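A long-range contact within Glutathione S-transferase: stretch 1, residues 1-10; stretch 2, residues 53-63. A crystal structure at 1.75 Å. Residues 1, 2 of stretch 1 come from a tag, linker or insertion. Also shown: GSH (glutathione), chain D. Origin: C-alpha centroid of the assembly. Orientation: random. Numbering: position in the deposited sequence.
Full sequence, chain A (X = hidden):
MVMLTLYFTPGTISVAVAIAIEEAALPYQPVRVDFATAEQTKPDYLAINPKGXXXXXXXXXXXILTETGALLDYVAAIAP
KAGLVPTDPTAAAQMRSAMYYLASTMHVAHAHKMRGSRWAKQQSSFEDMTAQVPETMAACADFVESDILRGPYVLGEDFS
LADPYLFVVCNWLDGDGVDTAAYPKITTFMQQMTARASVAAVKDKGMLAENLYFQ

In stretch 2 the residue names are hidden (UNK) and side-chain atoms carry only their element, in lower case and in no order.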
# COMPACT_ATOMS: atom_id res chain seq x y z
N MET A 1 -20.31 -7.09 -17.97
CA MET A 1 -21.00 -7.18 -16.68
C MET A 1 -21.51 -5.80 -16.32
O MET A 1 -20.79 -4.82 -16.48
CB MET A 1 -20.04 -7.66 -15.60
CG MET A 1 -19.35 -8.97 -15.93
SD MET A 1 -20.45 -10.37 -15.66
CE MET A 1 -20.59 -10.32 -13.87
N VAL A 2 -22.75 -5.72 -15.83
CA VAL A 2 -23.32 -4.42 -15.48
C VAL A 2 -22.66 -3.83 -14.25
O VAL A 2 -22.41 -2.63 -14.19
CB VAL A 2 -24.85 -4.49 -15.27
CG1 VAL A 2 -25.39 -3.16 -14.78
CG2 VAL A 2 -25.54 -4.90 -16.56
N MET A 3 -22.36 -4.69 -13.28
CA MET A 3 -21.89 -4.23 -11.98
C MET A 3 -20.50 -4.73 -11.65
O MET A 3 -20.04 -5.74 -12.19
CB MET A 3 -22.82 -4.74 -10.87
CG MET A 3 -24.27 -4.37 -11.02
SD MET A 3 -25.16 -5.07 -9.62
CE MET A 3 -26.84 -4.66 -10.06
N LEU A 4 -19.86 -4.03 -10.73
CA LEU A 4 -18.60 -4.44 -10.14
C LEU A 4 -18.82 -5.68 -9.29
O LEU A 4 -19.86 -5.82 -8.64
CB LEU A 4 -18.10 -3.33 -9.22
CG LEU A 4 -17.80 -1.98 -9.86
CD1 LEU A 4 -17.38 -0.99 -8.78
CD2 LEU A 4 -16.72 -2.15 -10.89
N THR A 5 -17.83 -6.57 -9.26
CA THR A 5 -17.86 -7.73 -8.38
C THR A 5 -16.69 -7.63 -7.41
O THR A 5 -15.54 -7.49 -7.83
CB THR A 5 -17.74 -9.03 -9.18
OG1 THR A 5 -18.76 -9.06 -10.18
CG2 THR A 5 -17.89 -10.24 -8.26
N LEU A 6 -16.99 -7.70 -6.12
CA LEU A 6 -15.95 -7.57 -5.11
C LEU A 6 -15.77 -8.90 -4.42
O LEU A 6 -16.71 -9.42 -3.82
CB LEU A 6 -16.34 -6.54 -4.07
CG LEU A 6 -15.36 -6.41 -2.91
CD1 LEU A 6 -14.05 -5.80 -3.39
CD2 LEU A 6 -15.98 -5.54 -1.81
N TYR A 7 -14.55 -9.44 -4.47
CA TYR A 7 -14.23 -10.64 -3.72
C TYR A 7 -13.76 -10.20 -2.33
O TYR A 7 -12.84 -9.40 -2.22
CB TYR A 7 -13.13 -11.42 -4.44
CG TYR A 7 -13.61 -11.91 -5.78
CD1 TYR A 7 -13.55 -11.11 -6.91
CD2 TYR A 7 -14.16 -13.18 -5.91
CE1 TYR A 7 -14.01 -11.57 -8.14
CE2 TYR A 7 -14.62 -13.64 -7.13
CZ TYR A 7 -14.54 -12.83 -8.23
OH TYR A 7 -15.00 -13.30 -9.44
N PHE A 8 -14.40 -10.72 -1.30
CA PHE A 8 -14.17 -10.24 0.05
C PHE A 8 -14.29 -11.38 1.04
O PHE A 8 -14.79 -12.47 0.72
CB PHE A 8 -15.22 -9.18 0.41
CG PHE A 8 -16.51 -9.77 0.89
CD1 PHE A 8 -17.45 -10.24 -0.02
CD2 PHE A 8 -16.79 -9.87 2.25
CE1 PHE A 8 -18.65 -10.81 0.42
CE2 PHE A 8 -17.97 -10.44 2.69
CZ PHE A 8 -18.90 -10.90 1.78
N THR A 9 -13.87 -11.12 2.28
CA THR A 9 -14.03 -12.07 3.36
C THR A 9 -14.44 -11.25 4.57
O THR A 9 -13.84 -10.20 4.81
CB THR A 9 -12.72 -12.80 3.64
OG1 THR A 9 -12.30 -13.49 2.45
CG2 THR A 9 -12.87 -13.80 4.79
N PRO A 10 -15.46 -11.69 5.32
CA PRO A 10 -15.91 -10.87 6.45
C PRO A 10 -14.76 -10.59 7.41
O PRO A 10 -13.91 -11.47 7.61
CB PRO A 10 -16.97 -11.74 7.12
CG PRO A 10 -17.48 -12.63 6.01
CD PRO A 10 -16.27 -12.92 5.16
N UNK A 53 -5.10 -13.26 -2.06
CA UNK A 53 -5.59 -12.36 -1.01
C UNK A 53 -6.90 -11.76 -1.42
O UNK A 53 -7.23 -11.70 -2.61
c UNK A 53 -0.53 -11.72 1.12
n UNK A 53 -0.93 -10.50 1.46
c UNK A 53 -4.60 -11.21 -0.76
c UNK A 53 -3.15 -11.61 -0.61
c UNK A 53 -2.86 -12.36 0.68
n UNK A 53 -1.43 -12.63 0.76
n UNK A 53 0.76 -12.03 1.15
N UNK A 54 -7.66 -11.28 -0.43
CA UNK A 54 -8.79 -10.39 -0.71
C UNK A 54 -8.39 -9.00 -0.21
O UNK A 54 -7.62 -8.89 0.75
c UNK A 54 -10.54 -12.22 -0.62
c UNK A 54 -10.10 -10.89 -0.03
c UNK A 54 -9.90 -11.02 1.48
N UNK A 55 -8.89 -7.93 -0.84
CA UNK A 55 -9.89 -7.87 -1.91
C UNK A 55 -9.34 -8.10 -3.31
O UNK A 55 -8.15 -7.92 -3.57
c UNK A 55 -8.52 -6.58 -0.36
c UNK A 55 -10.39 -6.43 -1.82
c UNK A 55 -9.15 -5.67 -1.36
N UNK A 56 -10.25 -8.47 -4.21
CA UNK A 56 -10.01 -8.33 -5.64
C UNK A 56 -11.29 -7.76 -6.20
O UNK A 56 -12.38 -8.02 -5.67
c UNK A 56 -9.68 -9.69 -6.29
N UNK A 57 -11.18 -6.98 -7.27
CA UNK A 57 -12.36 -6.36 -7.86
C UNK A 57 -12.41 -6.71 -9.33
O UNK A 57 -11.43 -6.51 -10.06
c UNK A 57 -12.28 -4.84 -7.69
c UNK A 57 -13.15 -2.55 -8.19
c UNK A 57 -13.52 -4.04 -8.08
c UNK A 57 -14.64 -4.26 -7.03
N UNK A 58 -13.55 -7.23 -9.79
CA UNK A 58 -13.71 -7.49 -11.20
C UNK A 58 -14.49 -6.35 -11.83
O UNK A 58 -15.60 -6.02 -11.39
c UNK A 58 -13.97 -12.22 -12.99
n UNK A 58 -13.52 -13.28 -12.32
c UNK A 58 -14.67 -9.11 -12.92
n UNK A 58 -13.42 -11.88 -14.15
c UNK A 58 -14.45 -8.81 -11.44
c UNK A 58 -15.55 -10.33 -13.14
n UNK A 58 -14.98 -11.51 -12.49
N UNK A 59 -13.91 -5.75 -12.86
CA UNK A 59 -14.54 -4.61 -13.52
C UNK A 59 -15.56 -5.07 -14.54
O UNK A 59 -15.69 -6.27 -14.80
c UNK A 59 -13.48 -3.73 -14.18
c UNK A 59 -12.96 -2.60 -11.98
c UNK A 59 -12.38 -3.23 -13.25
c UNK A 59 -11.48 -2.24 -14.00
N UNK A 60 -16.28 -4.12 -15.13
CA UNK A 60 -17.32 -4.43 -16.09
C UNK A 60 -16.78 -5.15 -17.32
O UNK A 60 -17.51 -5.89 -17.98
c UNK A 60 -19.23 -1.06 -15.69
o UNK A 60 -18.45 -0.39 -16.40
c UNK A 60 -18.84 -2.49 -15.35
o UNK A 60 -20.32 -0.60 -15.26
c UNK A 60 -18.09 -3.17 -16.50
N UNK A 61 -15.50 -4.93 -17.63
CA UNK A 61 -14.89 -5.59 -18.79
C UNK A 61 -14.07 -6.82 -18.41
O UNK A 61 -13.28 -7.30 -19.23
c UNK A 61 -12.74 -4.20 -18.84
o UNK A 61 -12.56 -4.58 -17.66
o UNK A 61 -11.93 -3.47 -19.44
c UNK A 61 -14.01 -4.61 -19.59
N UNK A 62 -14.26 -7.29 -17.18
CA UNK A 62 -13.65 -8.52 -16.64
C UNK A 62 -12.21 -8.37 -16.16
O UNK A 62 -11.60 -9.34 -15.70
c UNK A 62 -15.22 -9.95 -18.01
o UNK A 62 -16.13 -9.70 -17.19
c UNK A 62 -13.79 -9.71 -17.60
o UNK A 62 -15.45 -10.39 -19.16
N UNK A 63 -11.66 -7.16 -16.26
CA UNK A 63 -10.35 -6.88 -15.68
C UNK A 63 -10.41 -7.11 -14.17
O UNK A 63 -11.37 -6.69 -13.52
c UNK A 63 -9.96 -5.41 -15.91
o UNK A 63 -9.81 -5.19 -17.31
c UNK A 63 -8.65 -5.07 -15.18
N1 GSH D . -1.69 -5.57 0.54
CA1 GSH D . -2.96 -6.25 0.42
C1 GSH D . -4.07 -5.25 0.31
O11 GSH D . -5.07 -5.49 -0.42
O12 GSH D . -4.01 -4.17 0.96
CB1 GSH D . -3.22 -7.10 1.64
CG1 GSH D . -4.28 -8.13 1.27
CD1 GSH D . -4.38 -9.18 2.38
OE1 GSH D . -3.37 -9.65 2.90
N2 GSH D . -5.70 -9.61 2.82
CA2 GSH D . -5.82 -10.61 3.86
C2 GSH D . -5.84 -11.96 3.19
O2 GSH D . -6.30 -12.09 2.07
CB2 GSH D . -7.07 -10.42 4.65
SG2 GSH D . -6.98 -8.89 5.57
N3 GSH D . -5.30 -13.13 3.86
CA3 GSH D . -5.36 -14.42 3.18
C3 GSH D . -4.10 -15.22 3.40
O31 GSH D . -3.05 -14.66 3.82
O32 GSH D . -4.10 -16.47 3.16
O HOH W 1 -18.68 -9.48 -18.96
O HOH W 2 -18.23 -7.56 -12.36

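Position 53 carries three carbons, a nitrogen, then a carbon bearing two more nitrogens: a guanidinium, hence arginine. Arg53 does not touch stretch 1; its NH1 donates to OE1 of glutathione at 3.0 Å.

Position 54 has three side-chain carbons, the first carrying the other two, and one of these lies 3.6 Å from Thr9 OG1. The fork at CB without oxygen identifies valine. The backbone of Val54 pairs with glutathione in both directions, N to GSH O2 at 3.0 Å and O to GSH N2 at 2.9 Å.

At position 55 three carbons close a ring onto the backbone nitrogen; CB lies 4.0 Å from Leu6 CD1, and CA makes a CA-H...O contact of 3.3 Å with Tyr7 O. The ring defines proline, and the peptide bond before Pro55 is cis.

Position 56 has a single carbon, 4.2 Å from Tyr7 CD1, and is alanine. Tyr7 N donates to Ala56 O at 2.9 Å; the return bond, Ala56 N to Tyr7 O, is weak at 3.4 Å.

Position 57 shows four carbons forked at the second; one terminal carbon lies 4.0 Å from Leu6 CD1 and 4.2 Å from Leu4 CB. The fork is the pattern of leucine, and the carbon in contact is Leu57 CD1.

Position 58 again ends in a carbon with two nitrogens after three carbons and a nitrogen, and one terminal nitrogen lies 3.2 Å from Tyr7 OH. It is arginine; that nitrogen, Arg58 NH2, donates to the hydroxyl with an angle of 159° at the hydrogen.

Position 59 repeats the four-carbon fork. Its CB points away from stretch 1, yet one terminal carbon comes within 3.9 Å of Leu4 CD2. It is leucine, and that carbon is Leu59 CD2.

Position 60 has three carbons, the third carrying two oxygens, and its backbone O accepts from N of the tag residue Met1 at 3.0 Å. It is glutamate.

Position 61 has two carbons, the second with two oxygens, and does not touch stretch 1: aspartate. Asp61 OD1 accepts from N of position 63 at 3.1 Å.

Position 62 has the same atoms, one oxygen lying 3.5 Å from Met1 CG, and is also aspartate. Water 1 bridges that oxygen, Asp62 OD1, to Met1 N.

Position 63 bears one carbon holding an oxygen and a carbon, so it is threonine; Thr63 OG1 donates to Asp61 OD1 at 2.8 Å.

The contact is an antiparallel strand pair, its axes 4.7 Å apart at closest approach. Reciprocal bonds, Thr5 N to Arg58 O at 3.1 Å and Arg58 N to Thr5 O at 2.8 Å, fix the register. Leu6 and Leu57 pack on one face; Thr5, Tyr7, Ala56 and Arg58 occupy the other.

Stretch 2 53-63: RVPALRLEDDT
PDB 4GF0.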